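PDB 6H8L: peptidoglycan-N-acetylmuramic acid deacetylase PdaC from Bacillus subtilis subsp. subtilis str. 168, which removes the acetyl group from N-acetylmuramic acid residues of peptidoglycan, a change that confers lysozyme resistance, and can also deacylate chitin oligomers such as GlcNAc4 and GlcNAc5. Local coordinates for residues Asn8-Ala13 with Ala150-Thr155; Thr15-Pro20 with Thr40-Gly45. One frame throughout, in Å; residues are numbered along the deposited sequence.

Interaction 1: Asn8-Ala13 with Ala150-Thr155; sequences NQKVIA and AGDGRT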
ATOM      1  N   ASN A   8      21.710   0.994   0.334  1.00 22.07           N
ATOM      2  CA  ASN A   8      22.575   1.256  -0.807  1.00 20.83           C
ATOM      3  C   ASN A   8      22.159   0.482  -2.049  1.00 27.86           C
ATOM      4  O   ASN A   8      22.823   0.587  -3.086  1.00 24.84           O
ATOM      5  CB  ASN A   8      24.026   0.947  -0.435  1.00 28.05           C
ATOM      6  CG  ASN A   8      24.526   1.836   0.682  1.00 33.48           C
ATOM      7  OD1 ASN A   8      24.290   3.043   0.667  1.00 34.32           O
ATOM      8  ND2 ASN A   8      25.205   1.251   1.660  1.00 39.78           N
ATOM      9  N   GLN A   9      21.078  -0.279  -1.972  1.00 20.16           N
ATOM     10  CA  GLN A   9      20.488  -0.908  -3.141  1.00 21.38           C
ATOM     11  C   GLN A   9      19.126  -0.282  -3.421  1.00 15.76           C
ATOM     12  O   GLN A   9      18.554   0.430  -2.587  1.00 15.54           O
ATOM     13  CB  GLN A   9      20.377  -2.422  -2.942  1.00 21.88           C
ATOM     14  CG  GLN A   9      21.726  -3.135  -2.968  1.00 27.03           C
ATOM     15  CD  GLN A   9      22.445  -2.963  -4.297  1.00 46.06           C
ATOM     16  OE1 GLN A   9      21.811  -2.863  -5.349  1.00 53.47           O
ATOM     17  NE2 GLN A   9      23.774  -2.910  -4.253  1.00 47.69           N
ATOM     18  N   LYS A  10      18.619  -0.545  -4.623  1.00 16.10           N
ATOM     19  CA  LYS A  10      17.345   0.019  -5.041  1.00 16.39           C
ATOM     20  C   LYS A  10      16.206  -0.494  -4.177  1.00 14.12           C
ATOM     21  O   LYS A  10      16.185  -1.658  -3.761  1.00 15.70           O
ATOM     22  CB  LYS A  10      17.062  -0.321  -6.505  1.00 19.56           C
ATOM     23  CG  LYS A  10      17.988   0.354  -7.488  1.00 20.20           C
ATOM     24  CD  LYS A  10      17.487   0.193  -8.918  1.00 23.38           C
ATOM     25  CE  LYS A  10      17.432  -1.267  -9.337  1.00 21.81           C
ATOM     26  NZ  LYS A  10      18.757  -1.940  -9.260  1.00 29.19           N
ATOM     27  N   VAL A  11      15.253   0.397  -3.912  1.00 13.80           N
ATOM     28  CA  VAL A  11      14.048   0.084  -3.159  1.00 13.09           C
ATOM     29  C   VAL A  11      12.857   0.673  -3.895  1.00 13.47           C
ATOM     30  O   VAL A  11      12.970   1.679  -4.601  1.00 12.62           O
ATOM     31  CB  VAL A  11      14.106   0.635  -1.718  1.00 17.18           C
ATOM     32  CG1 VAL A  11      15.255  -0.004  -0.952  1.00 16.31           C
ATOM     33  CG2 VAL A  11      14.231   2.156  -1.742  1.00 15.24           C
ATOM     34  N   ILE A  12      11.703   0.032  -3.723  1.00 12.70           N
ATOM     35  CA  ILE A  12      10.461   0.514  -4.312  1.00 11.76           C
ATOM     36  C   ILE A  12       9.315  -0.028  -3.472  1.00 12.65           C
ATOM     37  O   ILE A  12       9.416  -1.115  -2.887  1.00 11.90           O
ATOM     38  CB  ILE A  12      10.369   0.095  -5.804  1.00 11.92           C
ATOM     39  CG1 ILE A  12       9.252   0.836  -6.521  1.00 12.85           C
ATOM     40  CG2 ILE A  12      10.231  -1.424  -5.937  1.00 13.91           C
ATOM     41  CD1 ILE A  12       9.398   0.755  -8.038  1.00 16.70           C
ATOM     42  N   ALA A  13       8.226   0.746  -3.390  1.00 10.14           N
ATOM     43  CA  ALA A  13       7.069   0.401  -2.565  1.00 10.43           C
ATOM     44  C   ALA A  13       5.860   0.139  -3.455  1.00 12.03           C
ATOM     45  O   ALA A  13       5.279   1.074  -4.016  1.00 14.13           O
ATOM     46  CB  ALA A  13       6.772   1.507  -1.555  1.00 12.30           C
ATOM     47  N   ALA A 150       8.788   3.121 -13.094  1.00 15.87           N
ATOM     48  CA  ALA A 150       9.424   2.634 -11.883  1.00 16.15           C
ATOM     49  C   ALA A 150      10.790   3.274 -11.712  1.00 17.14           C
ATOM     50  O   ALA A 150      11.496   3.550 -12.685  1.00 16.10           O
ATOM     51  CB  ALA A 150       9.564   1.114 -11.925  1.00 14.58           C
ATOM     52  N   GLY A 151      11.149   3.519 -10.460  1.00 14.42           N
ATOM     53  CA  GLY A 151      12.474   3.986 -10.127  1.00 15.88           C
ATOM     54  C   GLY A 151      12.684   3.835  -8.643  1.00 13.10           C
ATOM     55  O   GLY A 151      11.733   3.639  -7.878  1.00 15.02           O
ATOM     56  N   ASP A 152      13.948   3.908  -8.245  1.00 13.08           N
ATOM     57  CA  ASP A 152      14.285   3.830  -6.836  1.00 12.55           C
ATOM     58  C   ASP A 152      13.492   4.858  -6.046  1.00 16.88           C
ATOM     59  O   ASP A 152      13.320   6.000  -6.474  1.00 16.24           O
ATOM     60  CB  ASP A 152      15.780   4.058  -6.632  1.00 18.93           C
ATOM     61  CG  ASP A 152      16.144   4.163  -5.173  1.00 19.45           C
ATOM     62  OD1 ASP A 152      16.241   3.107  -4.517  1.00 15.71           O
ATOM     63  OD2 ASP A 152      16.316   5.300  -4.682  1.00 26.25           O
ATOM     64  N   GLY A 153      12.993   4.431  -4.896  1.00 13.51           N
ATOM     65  CA  GLY A 153      12.329   5.317  -3.965  1.00 14.58           C
ATOM     66  C   GLY A 153      10.893   5.655  -4.284  1.00 14.84           C
ATOM     67  O   GLY A 153      10.275   6.406  -3.520  1.00 16.42           O
ATOM     68  N   ARG A 154      10.336   5.123  -5.365  1.00 12.54           N
ATOM     69  CA  ARG A 154       8.987   5.457  -5.790  1.00 14.11           C
ATOM     70  C   ARG A 154       7.964   4.525  -5.151  1.00 14.07           C
ATOM     71  O   ARG A 154       8.296   3.448  -4.656  1.00 13.45           O
ATOM     72  CB  ARG A 154       8.907   5.416  -7.316  1.00 13.71           C
ATOM     73  CG  ARG A 154       9.711   6.557  -7.923  1.00 16.94           C
ATOM     74  CD  ARG A 154       9.387   6.803  -9.377  1.00 21.39           C
ATOM     75  NE  ARG A 154      10.131   7.957  -9.879  1.00 17.90           N
ATOM     76  CZ  ARG A 154      10.908   7.988 -10.955  1.00 18.84           C
ATOM     77  NH1 ARG A 154      11.490   9.135 -11.270  1.00 19.96           N
ATOM     78  NH2 ARG A 154      11.106   6.911 -11.712  1.00 21.75           N
ATOM     79  N   THR A 155       6.719   5.001  -5.116  1.00 12.75           N
ATOM     80  CA  THR A 155       5.586   4.299  -4.522  1.00 11.99           C
ATOM     81  C   THR A 155       4.543   4.118  -5.614  1.00 14.24           C
ATOM     82  O   THR A 155       4.081   5.105  -6.197  1.00 15.19           O
ATOM     83  CB  THR A 155       5.020   5.093  -3.334  1.00 14.55           C
ATOM     84  OG1 THR A 155       6.030   5.253  -2.335  1.00 16.26           O
ATOM     85  CG2 THR A 155       3.820   4.399  -2.703  1.00 14.20           C
TER
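At the start of the first strand of the NodB deacetylase domain, Val-11 to Ala-13 meet the turn that leads from helix 139-149 into strand 155-159, and the two segments come into parallel register at Ala-13 and Thr-155. The turn itself, Gly-151 to Arg-154, is a type II beta turn closed by a bond from Arg-154 N to Gly-151 O, with Gly-153 at positive phi. Three hydrogen bonds cross the contact. Gly-153 N reaches Val-11 O at 2.8 Å, and Ala-13 N donates to Arg-154 O at 3.0 Å. The first holds the turn to the strand; the second already belongs to the parallel bridge of Ala-13 with Thr-155. The third comes from a side chain: with CG swung anti to its own backbone N (chi1 173°), Asp-152 brings OD1 to 2.9 Å from Val-11 N, which approaches on the anti side of the carboxylate and 19° out of its plane. Val-11 CG2 lies alongside, 3.6 Å from the same OD1. Ile-12 extends over the turn, its CG1 3.3 Å from Arg-154 O and its tip CD1 3.9 Å from Ala-150 CB. Leu-189 of helix 186-197 covers Val-11, Ala-13 and Thr-155. The other carboxylate oxygen, Asp-152 OD2, forms a salt bridge with Arg-196 of that helix. One carboxylate thus serves the backbone through OD1 and the C-terminal helix through OD2, which fixes its rotation, and the arginine would be expected to favour its ionised form.

Interaction 2: Thr15-Pro20 with Thr40-Gly45; sequences TFDDGP and TFFVLG. With ZN (zinc ion), chain C.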
ATOM      1  N   THR A  15       2.043  -0.679  -3.553  1.00 10.58           N
ATOM      2  CA  THR A  15       0.906  -0.538  -2.658  1.00  9.71           C
ATOM      3  C   THR A  15      -0.362  -0.953  -3.388  1.00 10.92           C
ATOM      4  O   THR A  15      -0.510  -0.714  -4.593  1.00 12.12           O
ATOM      5  CB  THR A  15       0.800   0.903  -2.093  1.00 10.29           C
ATOM      6  OG1 THR A  15       0.422   1.842  -3.117  1.00 12.43           O
ATOM      7  CG2 THR A  15       2.135   1.321  -1.506  1.00 12.09           C
ATOM      8  N   PHE A  16      -1.263  -1.598  -2.648  1.00  9.90           N
ATOM      9  CA  PHE A  16      -2.442  -2.239  -3.211  1.00 10.81           C
ATOM     10  C   PHE A  16      -3.667  -1.773  -2.443  1.00 13.44           C
ATOM     11  O   PHE A  16      -3.756  -1.986  -1.228  1.00 13.37           O
ATOM     12  CB  PHE A  16      -2.317  -3.760  -3.139  1.00 11.96           C
ATOM     13  CG  PHE A  16      -1.196  -4.307  -3.964  1.00 11.20           C
ATOM     14  CD1 PHE A  16      -1.377  -4.526  -5.312  1.00 13.15           C
ATOM     15  CD2 PHE A  16       0.031  -4.593  -3.399  1.00 12.22           C
ATOM     16  CE1 PHE A  16      -0.366  -5.015  -6.085  1.00 12.65           C
ATOM     17  CE2 PHE A  16       1.059  -5.089  -4.171  1.00 14.53           C
ATOM     18  CZ  PHE A  16       0.858  -5.302  -5.521  1.00 12.27           C
ATOM     19  N   ASP A  17      -4.619  -1.169  -3.151  1.00 11.91           N
ATOM     20  CA  ASP A  17      -5.796  -0.572  -2.541  1.00 11.36           C
ATOM     21  C   ASP A  17      -7.069  -1.308  -2.955  1.00 12.77           C
ATOM     22  O   ASP A  17      -7.177  -1.817  -4.073  1.00 12.95           O
ATOM     23  CB  ASP A  17      -5.934   0.909  -2.930  1.00 11.92           C
ATOM     24  CG  ASP A  17      -4.849   1.778  -2.337  1.00 14.81           C
ATOM     25  OD1 ASP A  17      -3.935   1.237  -1.694  1.00 14.37           O
ATOM     26  OD2 ASP A  17      -4.909   3.019  -2.514  1.00 17.41           O
ATOM     27  N   ASP A  18      -8.027  -1.335  -2.021  1.00 10.78           N
ATOM     28  CA  ASP A  18      -9.440  -1.713  -2.171  1.00 11.15           C
ATOM     29  C   ASP A  18      -9.772  -3.156  -1.804  1.00 11.92           C
ATOM     30  O   ASP A  18     -10.944  -3.545  -1.860  1.00 11.92           O
ATOM     31  CB  ASP A  18      -9.951  -1.472  -3.600  1.00 12.09           C
ATOM     32  CG  ASP A  18     -10.005  -0.014  -3.965  1.00 13.76           C
ATOM     33  OD1 ASP A  18      -9.797   0.833  -3.070  1.00 15.50           O
ATOM     34  OD2 ASP A  18     -10.254   0.290  -5.156  1.00 17.64           O
ATOM     35  N   GLY A  19      -8.779  -3.934  -1.384  1.00 10.68           N
ATOM     36  CA  GLY A  19      -9.009  -5.306  -0.959  1.00  9.86           C
ATOM     37  C   GLY A  19      -9.310  -5.370   0.526  1.00 11.02           C
ATOM     38  O   GLY A  19      -9.559  -4.340   1.157  1.00 12.52           O
ATOM     39  N   PRO A  20      -9.288  -6.576   1.106  1.00 11.32           N
ATOM     40  CA  PRO A  20      -8.948  -7.840   0.448  1.00 14.07           C
ATOM     41  C   PRO A  20     -10.021  -8.390  -0.483  1.00 15.73           C
ATOM     42  O   PRO A  20     -11.217  -8.168  -0.296  1.00 14.01           O
ATOM     43  CB  PRO A  20      -8.723  -8.796   1.628  1.00 12.12           C
ATOM     44  CG  PRO A  20      -9.510  -8.224   2.750  1.00 15.30           C
ATOM     45  CD  PRO A  20      -9.532  -6.739   2.548  1.00 15.57           C
ATOM     46  N   THR A  40       2.434  -3.115   0.691  1.00 10.27           N
ATOM     47  CA  THR A  40       1.542  -2.465   1.641  1.00  9.69           C
ATOM     48  C   THR A  40       0.134  -2.500   1.075  1.00 11.95           C
ATOM     49  O   THR A  40      -0.086  -2.073  -0.062  1.00 11.65           O
ATOM     50  CB  THR A  40       1.972  -1.025   1.900  1.00 10.70           C
ATOM     51  OG1 THR A  40       3.361  -1.010   2.240  1.00 12.13           O
ATOM     52  CG2 THR A  40       1.166  -0.403   3.042  1.00 11.29           C
ATOM     53  N   PHE A  41      -0.811  -2.992   1.870  1.00  9.19           N
ATOM     54  CA  PHE A  41      -2.198  -3.159   1.448  1.00 10.56           C
ATOM     55  C   PHE A  41      -3.069  -2.179   2.219  1.00 10.88           C
ATOM     56  O   PHE A  41      -3.130  -2.237   3.449  1.00 10.67           O
ATOM     57  CB  PHE A  41      -2.671  -4.598   1.666  1.00 10.95           C
ATOM     58  CG  PHE A  41      -1.953  -5.610   0.811  1.00 10.66           C
ATOM     59  CD1 PHE A  41      -0.701  -6.076   1.178  1.00 10.28           C
ATOM     60  CD2 PHE A  41      -2.523  -6.080  -0.363  1.00 11.06           C
ATOM     61  CE1 PHE A  41      -0.026  -6.997   0.401  1.00  9.67           C
ATOM     62  CE2 PHE A  41      -1.850  -7.002  -1.154  1.00 11.44           C
ATOM     63  CZ  PHE A  41      -0.602  -7.456  -0.774  1.00 10.19           C
ATOM     64  N   PHE A  42      -3.713  -1.270   1.503  1.00 12.11           N
ATOM     65  CA  PHE A  42      -4.658  -0.337   2.104  1.00 10.81           C
ATOM     66  C   PHE A  42      -6.050  -0.923   1.929  1.00 10.26           C
ATOM     67  O   PHE A  42      -6.606  -0.907   0.826  1.00 13.15           O
ATOM     68  CB  PHE A  42      -4.513   1.044   1.474  1.00 11.40           C
ATOM     69  CG  PHE A  42      -3.232   1.732   1.854  1.00 11.77           C
ATOM     70  CD1 PHE A  42      -3.160   2.509   3.004  1.00 11.41           C
ATOM     71  CD2 PHE A  42      -2.082   1.563   1.099  1.00 11.15           C
ATOM     72  CE1 PHE A  42      -1.983   3.123   3.373  1.00 12.98           C
ATOM     73  CE2 PHE A  42      -0.898   2.183   1.462  1.00 14.25           C
ATOM     74  CZ  PHE A  42      -0.846   2.964   2.604  1.00 12.90           C
ATOM     75  N   VAL A  43      -6.596  -1.442   3.015  1.00 10.68           N
ATOM     76  CA  VAL A  43      -7.768  -2.307   2.982  1.00 10.87           C
ATOM     77  C   VAL A  43      -9.027  -1.534   3.349  1.00 10.65           C
ATOM     78  O   VAL A  43      -9.007  -0.589   4.148  1.00 11.71           O
ATOM     79  CB  VAL A  43      -7.589  -3.510   3.930  1.00  9.89           C
ATOM     80  CG1 VAL A  43      -6.415  -4.355   3.492  1.00 11.86           C
ATOM     81  CG2 VAL A  43      -7.388  -3.042   5.367  1.00 13.21           C
ATOM     82  N   LEU A  44     -10.144  -1.983   2.784  1.00 11.23           N
ATOM     83  CA  LEU A  44     -11.468  -1.512   3.177  1.00 12.02           C
ATOM     84  C   LEU A  44     -11.954  -2.297   4.387  1.00 12.21           C
ATOM     85  O   LEU A  44     -11.906  -3.533   4.397  1.00 13.96           O
ATOM     86  CB  LEU A  44     -12.456  -1.685   2.025  1.00 15.63           C
ATOM     87  CG  LEU A  44     -12.361  -0.631   0.933  1.00 15.46           C
ATOM     88  CD1 LEU A  44     -13.087  -1.113  -0.316  1.00 19.04           C
ATOM     89  CD2 LEU A  44     -12.937   0.696   1.403  1.00 15.25           C
ATOM     90  N   GLY A  45     -12.426  -1.577   5.408  1.00 13.12           N
ATOM     91  CA  GLY A  45     -12.935  -2.246   6.596  1.00 15.00           C
ATOM     92  C   GLY A  45     -14.024  -3.260   6.291  1.00 13.22           C
ATOM     93  O   GLY A  45     -14.031  -4.365   6.837  1.00 14.22           O
TER
HETATM   94 ZN    ZN C 501      -9.850   2.795  -3.178  1.00 14.46          ZN
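Strands 15-17 and 40-43 run parallel, with axes 4.7 Å apart and inclined by 17°, and pair Thr-15 with Thr-40, Phe-16 with Phe-41 and Asp-17 with Phe-42. The ladder runs from Phe-16 N to Thr-40 O, from Phe-42 N to Phe-16 O and on to Asp-18 N, which gives a longer bond to Phe-42 O (3.2 Å). Farther on, Leu-44 N bonds to Gly-19 O at 2.9 Å, the carbonyl oxygen of the cis peptide that precedes Pro-20. On one face the rings of Phe-16 and Phe-41 lie side by side, 22° from parallel but slid apart, with Phe-16 CD2 above the rim of the Phe-41 ring. On the other, Asp-17 OD1 sits 3.2 Å from Phe-42 CB; Asp-17 is probably the proton acceptor, and its OD1 is salt-bridged to Arg-106. Asp-18 turns away from strand 40-43 and binds zinc through OD1 at 2.0 Å, in a site shared with His-68 and His-72. The two are the paired strands of a beta-alpha-beta unit, joined through helix 22-34, which packs on Phe-16 and Phe-41; helix 45-50 covers Pro-20 and Val-43, and strand 155-159 flanks Thr-15 and Asp-17.

Overall arrangement
Both interactions use strand 11-17, the first at its N-terminal end and the second at its C-terminal end, with centres about 20 Å apart. Strands 155-159 and 40-43 each pair with it in the same parallel sheet of the NodB domain, the C-terminal polysaccharide deacetylase part of the longer PdaC protein. Along the chain, both segments of interaction 2 fall between those of interaction 1, whose second segment arrives late in the domain. The two meet directly where Thr-155 CG2 packs on Thr-15 CG2 at 3.7 Å. The strand runs from a turn that touches helix 186-197 to Asp-17, just before the zinc ligand Asp-18, as expected for a fold whose metal and catalytic residues gather at the C-terminal ends of parallel strands.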